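Local atomic coordinates of endoglucanase E (PDB entry 2WAO), a protein that probably deacetylates plant cell-wall polysaccharides through its family 2 carbohydrate esterase domain, which also binds a cello-oligosaccharide, within a multidomain enzyme classed as a cellulase. Residues C27-N33 against L91-A97; A43-S49 against V102-D108. All coordinates share one frame. Residue numbers count along the deposited sequence, not the author numbering.

Overall arrangement
Both contacts lie in the family 2 N-terminal region. Contact 1 sits deep, its centre about 8 Å from the chain centre; contact 2 lies farther out, about 21 Å away, and is partly buried. Contact 2 pairs neighbouring strands of the five-stranded antiparallel sheet, with a ladder of backbone hydrogen bonds interrupted by one bulge and an apolar inner face. Contact 1 is irregular: its loop leaves that sheet at C27 and enters the six-stranded one at N33, and it relies on a buried lysine, a turn and waters. The two contacts touch directly. C27 O and V102 N, 2.9 Å apart, form a probable hydrogen bond, while L91 CD2 packs 3.6 Å from F104 CE1 between the sheets.

Contact 1 of 2, residues C27-N33 against L91-A97; sequences CAWSGSN and LWKRTEA
A type II beta turn, W29 to S32, sets 27-33 against the end of strand 85-93 and its following loop (register A28-A97, S30-E96, N33-W92). W29 O accepts from S32 N at 3.1 Å and S32 OG at 2.7 Å. G31, at phi/psi 78/-2, donates from N to K93 O (2.9 Å) and K93 N to S32 O (2.9 Å), beside the antiparallel non-hydrogen-bonded pair N33-W92. N33 ND2 donates to G31 O at 2.9 Å, while OD1 accepts from N14. K93, t at chi1 to chi3, carries NZ to A28 O (2.8 Å) and T95 O (3.0 Å). A28 CB packs 4.0 Å from A97 CB. Water 2 accepts from S30 N (2.9 Å) and A97 N (3.0 Å); water 1 links S30 OG (2.7 Å) to R94 O (2.9 Å), which also accepts from S154. The E96 side chain, about 5 Å from a bound glucose, is hydrogen-bonded through OE2 to S176 OG. Buried ammonium and waters thus satisfy backbone groups where strand pairing has ended.

Contact 2 of 2, residues A43-S49 against V102-D108; sequences ASVTIKS and VQFLGFD
Strands 43-49 and 102-108 run antiparallel, their axes at 169° and 4.5 Å at closest approach. At one end S44 and D108 form a hydrogen-bonded pair (S44 N to D108 O 2.8 Å, D108 N to S44 O 2.9 Å); toward the other, K48 and Q103 do the same (K48 N to Q103 O 2.9 Å, Q103 N to K48 O 2.8 Å), before the closing non-hydrogen-bonded pair S49-V102. The non-hydrogen-bonded pairs V45-F107 and I47-F104 leave L105 and G106 opposite T46, a beta bulge. T46 O accepts from L105 N at 2.8 Å and T46 N donates to G106 O at 3.0 Å, with G106 at phi/psi 138/152. In this jelly-roll-like beta-sandwich, consistent with the galactose-binding-domain clan, 102-108 is the middle strand of five and 43-49 lies between it and outermost 73-79. V45, I47, V102, F104 and F107 line the inward face, where L91, V34 and L36 of the other sheet pack on the phenylalanines. V45 CG2 makes a CH-pi contact 3.9 Å from the F107 ring centroid. I47 CG1 lies 4.0 Å from F104 CD1. On the other face, water 5 joins K48 NZ (3.0 Å) to Q103 OE1 (2.8 Å), while Q103 NE2 is hydrogen-bonded to D21.

Contact 1 of 2, residues C27-N33 against L91-A97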
loop_
_atom_site.group_PDB
_atom_site.type_symbol
_atom_site.label_atom_id
_atom_site.label_comp_id
_atom_site.label_asym_id
_atom_site.label_seq_id
_atom_site.Cartn_x
_atom_site.Cartn_y
_atom_site.Cartn_z
ATOM N N CYS A 27 -3.977 -9.230 9.877
ATOM C CA CYS A 27 -3.297 -8.184 9.093
ATOM C C CYS A 27 -4.182 -6.935 9.059
ATOM O O CYS A 27 -5.372 -6.991 9.435
ATOM C CB CYS A 27 -2.962 -8.629 7.679
ATOM S SG CYS A 27 -4.419 -8.790 6.687
ATOM N N ALA A 28 -3.590 -5.816 8.637
ATOM C CA ALA A 28 -4.302 -4.536 8.659
ATOM C C ALA A 28 -3.997 -3.707 7.417
ATOM O O ALA A 28 -4.893 -3.134 6.799
ATOM C CB ALA A 28 -3.939 -3.755 9.894
ATOM N N TRP A 29 -2.731 -3.652 7.029
ATOM C CA TRP A 29 -2.349 -2.686 5.990
ATOM C C TRP A 29 -2.957 -2.961 4.622
ATOM O O TRP A 29 -3.132 -4.130 4.213
ATOM C CB TRP A 29 -0.839 -2.541 5.896
ATOM C CG TRP A 29 -0.208 -2.049 7.179
ATOM C CD1 TRP A 29 0.481 -2.811 8.089
ATOM C CD2 TRP A 29 -0.225 -0.712 7.707
ATOM N NE1 TRP A 29 0.920 -2.017 9.142
ATOM C CE2 TRP A 29 0.498 -0.734 8.933
ATOM C CE3 TRP A 29 -0.725 0.527 7.236
ATOM C CZ2 TRP A 29 0.714 0.427 9.703
ATOM C CZ3 TRP A 29 -0.513 1.670 7.996
ATOM C CH2 TRP A 29 0.192 1.616 9.229
ATOM N N SER A 30 -3.255 -1.870 3.900
ATOM C CA SER A 30 -3.679 -1.951 2.492
ATOM C C SER A 30 -2.839 -2.980 1.728
ATOM O O SER A 30 -1.616 -3.026 1.843
ATOM C CB SER A 30 -3.434 -0.619 1.769
ATOM O OG SER A 30 -4.156 0.422 2.340
ATOM N N GLY A 31 -3.494 -3.749 0.883
ATOM C CA GLY A 31 -2.741 -4.579 -0.041
ATOM C C GLY A 31 -2.174 -5.855 0.603
ATOM O O GLY A 31 -1.519 -6.649 -0.093
ATOM N N SER A 32 -2.394 -6.046 1.912
ATOM C CA SER A 32 -2.089 -7.366 2.543
ATOM C C SER A 32 -2.739 -8.427 1.672
ATOM O O SER A 32 -3.922 -8.269 1.282
ATOM C CB SER A 32 -2.632 -7.478 3.962
ATOM O OG SER A 32 -2.048 -6.503 4.812
ATOM N N ASN A 33 -2.022 -9.520 1.385
ATOM C CA ASN A 33 -2.616 -10.547 0.540
ATOM C C ASN A 33 -2.098 -11.933 0.849
ATOM O O ASN A 33 -0.995 -12.075 1.389
ATOM C CB ASN A 33 -2.501 -10.227 -0.972
ATOM C CG ASN A 33 -1.085 -10.203 -1.456
ATOM O OD1 ASN A 33 -0.558 -11.227 -1.945
ATOM N ND2 ASN A 33 -0.438 -9.039 -1.325
ATOM N N LEU A 91 -5.639 -13.637 -2.610
ATOM C CA LEU A 91 -6.760 -12.965 -1.909
ATOM C C LEU A 91 -6.249 -11.614 -1.374
ATOM O O LEU A 91 -5.361 -11.580 -0.515
ATOM C CB LEU A 91 -7.312 -13.872 -0.790
ATOM C CG LEU A 91 -8.427 -13.298 0.074
ATOM C CD1 LEU A 91 -9.648 -12.876 -0.783
ATOM C CD2 LEU A 91 -8.853 -14.295 1.185
ATOM N N TRP A 92 -6.809 -10.504 -1.866
ATOM C CA TRP A 92 -6.212 -9.171 -1.682
ATOM C C TRP A 92 -7.101 -8.275 -0.819
ATOM O O TRP A 92 -8.324 -8.157 -1.066
ATOM C CB TRP A 92 -6.010 -8.534 -3.063
ATOM C CG TRP A 92 -5.331 -7.176 -3.088
ATOM C CD1 TRP A 92 -5.894 -5.945 -2.803
ATOM C CD2 TRP A 92 -3.949 -6.928 -3.381
ATOM N NE1 TRP A 92 -4.937 -4.966 -2.900
ATOM C CE2 TRP A 92 -3.745 -5.537 -3.279
ATOM C CE3 TRP A 92 -2.865 -7.755 -3.751
ATOM C CZ2 TRP A 92 -2.496 -4.936 -3.536
ATOM C CZ3 TRP A 92 -1.608 -7.145 -3.988
ATOM C CH2 TRP A 92 -1.459 -5.744 -3.916
ATOM N N LYS A 93 -6.511 -7.672 0.211
ATOM C CA LYS A 93 -7.236 -6.750 1.061
ATOM C C LYS A 93 -7.224 -5.376 0.347
ATOM O O LYS A 93 -6.177 -4.687 0.242
ATOM C CB LYS A 93 -6.598 -6.636 2.449
ATOM C CG LYS A 93 -7.415 -5.729 3.395
ATOM C CD LYS A 93 -6.683 -5.581 4.772
ATOM C CE LYS A 93 -7.609 -4.996 5.849
ATOM N NZ LYS A 93 -7.543 -3.473 5.989
ATOM N N ARG A 94 -8.366 -4.992 -0.184
ATOM C CA ARG A 94 -8.430 -3.716 -0.947
ATOM C C ARG A 94 -8.289 -2.470 -0.095
ATOM O O ARG A 94 -7.644 -1.485 -0.512
ATOM C CB ARG A 94 -9.756 -3.642 -1.686
ATOM C CG ARG A 94 -9.853 -4.702 -2.741
ATOM C CD ARG A 94 -11.334 -4.880 -3.206
ATOM N NE ARG A 94 -12.060 -3.630 -3.602
ATOM C CZ ARG A 94 -12.292 -3.222 -4.859
ATOM N NH1 ARG A 94 -11.788 -3.859 -5.928
ATOM N NH2 ARG A 94 -13.015 -2.131 -5.073
ATOM N N THR A 95 -8.940 -2.518 1.054
ATOM C CA THR A 95 -9.168 -1.385 1.944
ATOM C C THR A 95 -8.049 -1.192 2.974
ATOM O O THR A 95 -7.294 -2.116 3.320
ATOM C CB THR A 95 -10.506 -1.572 2.682
ATOM O OG1 THR A 95 -10.637 -2.962 3.014
ATOM C CG2 THR A 95 -11.694 -1.164 1.773
ATOM N N GLU A 96 -7.946 0.019 3.491
ATOM C CA GLU A 96 -6.811 0.384 4.341
ATOM C C GLU A 96 -6.959 -0.032 5.811
ATOM O O GLU A 96 -8.023 -0.521 6.266
ATOM C CB GLU A 96 -6.566 1.882 4.238
ATOM C CG GLU A 96 -7.794 2.707 4.729
ATOM C CD GLU A 96 -7.550 4.185 4.557
ATOM O OE1 GLU A 96 -6.808 4.775 5.383
ATOM O OE2 GLU A 96 -8.087 4.746 3.551
ATOM N N ALA A 97 -5.877 0.182 6.541
ATOM C CA ALA A 97 -5.748 -0.293 7.928
ATOM C C ALA A 97 -6.804 0.365 8.813
ATOM O O ALA A 97 -7.370 -0.283 9.734
ATOM C CB ALA A 97 -4.328 -0.006 8.434
HETATM O O HOH W 1 -6.311 0.803 0.714
HETATM O O HOH W 2 -3.418 0.859 4.908
#

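Contact 2 of 2, residues A43-S49 against V102-D108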
loop_
_atom_site.group_PDB
_atom_site.type_symbol
_atom_site.label_atom_id
_atom_site.label_comp_id
_atom_site.label_asym_id
_atom_site.label_seq_id
_atom_site.Cartn_x
_atom_site.Cartn_y
_atom_site.Cartn_z
ATOM N N ALA A 43 -12.927 -22.677 -4.247
ATOM C CA ALA A 43 -12.251 -22.267 -3.048
ATOM C C ALA A 43 -13.109 -21.335 -2.222
ATOM O O ALA A 43 -13.771 -20.433 -2.759
ATOM C CB ALA A 43 -10.956 -21.586 -3.403
ATOM N N SER A 44 -13.045 -21.534 -0.914
ATOM C CA SER A 44 -13.779 -20.743 0.060
ATOM C C SER A 44 -12.802 -20.289 1.148
ATOM O O SER A 44 -11.770 -20.919 1.358
ATOM C CB SER A 44 -14.918 -21.567 0.681
ATOM O OG SER A 44 -15.956 -21.837 -0.255
ATOM N N VAL A 45 -13.147 -19.224 1.859
ATOM C CA VAL A 45 -12.323 -18.721 2.951
ATOM C C VAL A 45 -13.237 -18.191 4.054
ATOM O O VAL A 45 -14.321 -17.688 3.762
ATOM C CB VAL A 45 -11.337 -17.584 2.445
ATOM C CG1 VAL A 45 -12.102 -16.348 2.002
ATOM C CG2 VAL A 45 -10.289 -17.204 3.532
ATOM N N THR A 46 -12.805 -18.318 5.303
ATOM C CA THR A 46 -13.480 -17.658 6.404
ATOM C C THR A 46 -12.648 -16.466 6.846
ATOM O O THR A 46 -11.440 -16.589 7.116
ATOM C CB THR A 46 -13.691 -18.636 7.585
ATOM O OG1 THR A 46 -14.424 -19.779 7.099
ATOM C CG2 THR A 46 -14.484 -17.967 8.703
ATOM N N ILE A 47 -13.310 -15.309 6.884
ATOM C CA ILE A 47 -12.668 -14.038 7.203
ATOM C C ILE A 47 -13.391 -13.366 8.363
ATOM O O ILE A 47 -14.633 -13.210 8.320
ATOM C CB ILE A 47 -12.734 -13.077 5.990
ATOM C CG1 ILE A 47 -11.796 -13.600 4.880
ATOM C CG2 ILE A 47 -12.354 -11.614 6.445
ATOM C CD1 ILE A 47 -12.109 -13.055 3.474
ATOM N N LYS A 48 -12.624 -12.940 9.362
ATOM C CA LYS A 48 -13.145 -12.015 10.369
ATOM C C LYS A 48 -12.619 -10.611 10.104
ATOM O O LYS A 48 -11.419 -10.439 9.875
ATOM C CB LYS A 48 -12.765 -12.492 11.773
ATOM C CG LYS A 48 -13.246 -11.558 12.898
ATOM C CD LYS A 48 -12.960 -12.180 14.253
ATOM C CE LYS A 48 -12.926 -11.109 15.314
ATOM N NZ LYS A 48 -12.410 -11.730 16.543
ATOM N N SER A 49 -13.498 -9.611 10.160
ATOM C CA SER A 49 -13.153 -8.224 9.846
ATOM C C SER A 49 -13.703 -7.292 10.904
ATOM O O SER A 49 -14.885 -7.381 11.260
ATOM C CB SER A 49 -13.734 -7.820 8.474
ATOM O OG SER A 49 -13.296 -6.468 8.162
ATOM N N VAL A 102 -8.102 -7.665 9.959
ATOM C CA VAL A 102 -8.739 -8.799 9.320
ATOM C C VAL A 102 -7.973 -10.048 9.766
ATOM O O VAL A 102 -6.737 -10.036 9.816
ATOM C CB VAL A 102 -8.599 -8.631 7.801
ATOM C CG1 VAL A 102 -8.858 -9.972 6.993
ATOM C CG2 VAL A 102 -9.525 -7.502 7.353
ATOM N N GLN A 103 -8.713 -11.101 10.049
ATOM C CA GLN A 103 -8.100 -12.376 10.433
ATOM C C GLN A 103 -8.571 -13.421 9.428
ATOM O O GLN A 103 -9.779 -13.502 9.116
ATOM C CB GLN A 103 -8.516 -12.716 11.866
ATOM C CG GLN A 103 -7.884 -14.009 12.416
ATOM C CD GLN A 103 -8.153 -14.237 13.893
ATOM O OE1 GLN A 103 -9.216 -13.840 14.426
ATOM N NE2 GLN A 103 -7.178 -14.852 14.584
ATOM N N PHE A 104 -7.618 -14.199 8.908
ATOM C CA PHE A 104 -7.921 -15.273 7.990
ATOM C C PHE A 104 -8.053 -16.522 8.809
ATOM O O PHE A 104 -7.109 -16.930 9.507
ATOM C CB PHE A 104 -6.872 -15.392 6.854
ATOM C CG PHE A 104 -6.850 -14.181 5.989
ATOM C CD1 PHE A 104 -7.835 -13.984 5.040
ATOM C CD2 PHE A 104 -5.898 -13.190 6.199
ATOM C CE1 PHE A 104 -7.856 -12.820 4.266
ATOM C CE2 PHE A 104 -5.902 -12.014 5.444
ATOM C CZ PHE A 104 -6.885 -11.835 4.468
ATOM N N LEU A 105 -9.251 -17.090 8.777
ATOM C CA LEU A 105 -9.551 -18.214 9.647
ATOM C C LEU A 105 -9.509 -19.575 8.964
ATOM O O LEU A 105 -9.731 -20.580 9.626
ATOM C CB LEU A 105 -10.875 -17.992 10.371
ATOM C CG LEU A 105 -10.844 -16.805 11.322
ATOM C CD1 LEU A 105 -12.301 -16.469 11.625
ATOM C CD2 LEU A 105 -10.066 -17.123 12.605
ATOM N N GLY A 106 -9.178 -19.623 7.674
ATOM C CA GLY A 106 -9.010 -20.909 7.016
ATOM C C GLY A 106 -9.616 -20.963 5.646
ATOM O O GLY A 106 -10.585 -20.271 5.362
ATOM N N PHE A 107 -9.036 -21.804 4.805
ATOM C CA PHE A 107 -9.542 -22.016 3.462
ATOM C C PHE A 107 -10.232 -23.355 3.381
ATOM O O PHE A 107 -9.956 -24.244 4.183
ATOM C CB PHE A 107 -8.389 -21.949 2.452
ATOM C CG PHE A 107 -7.878 -20.545 2.203
ATOM C CD1 PHE A 107 -8.364 -19.793 1.132
ATOM C CD2 PHE A 107 -6.891 -19.986 3.027
ATOM C CE1 PHE A 107 -7.876 -18.467 0.908
ATOM C CE2 PHE A 107 -6.392 -18.683 2.811
ATOM C CZ PHE A 107 -6.886 -17.936 1.766
ATOM N N ASP A 108 -11.116 -23.507 2.392
ATOM C CA ASP A 108 -11.689 -24.815 2.062
ATOM C C ASP A 108 -11.745 -25.007 0.546
ATOM O O ASP A 108 -12.205 -24.128 -0.184
ATOM C CB ASP A 108 -13.082 -24.996 2.663
ATOM C CG ASP A 108 -13.629 -26.397 2.375
ATOM O OD1 ASP A 108 -13.437 -27.253 3.234
ATOM O OD2 ASP A 108 -14.125 -26.667 1.270
HETATM O O HOH W 3 -15.043 -24.357 -1.195
HETATM O O HOH W 4 -13.678 -21.350 4.733
HETATM O O HOH W 5 -9.386 -11.723 16.312
#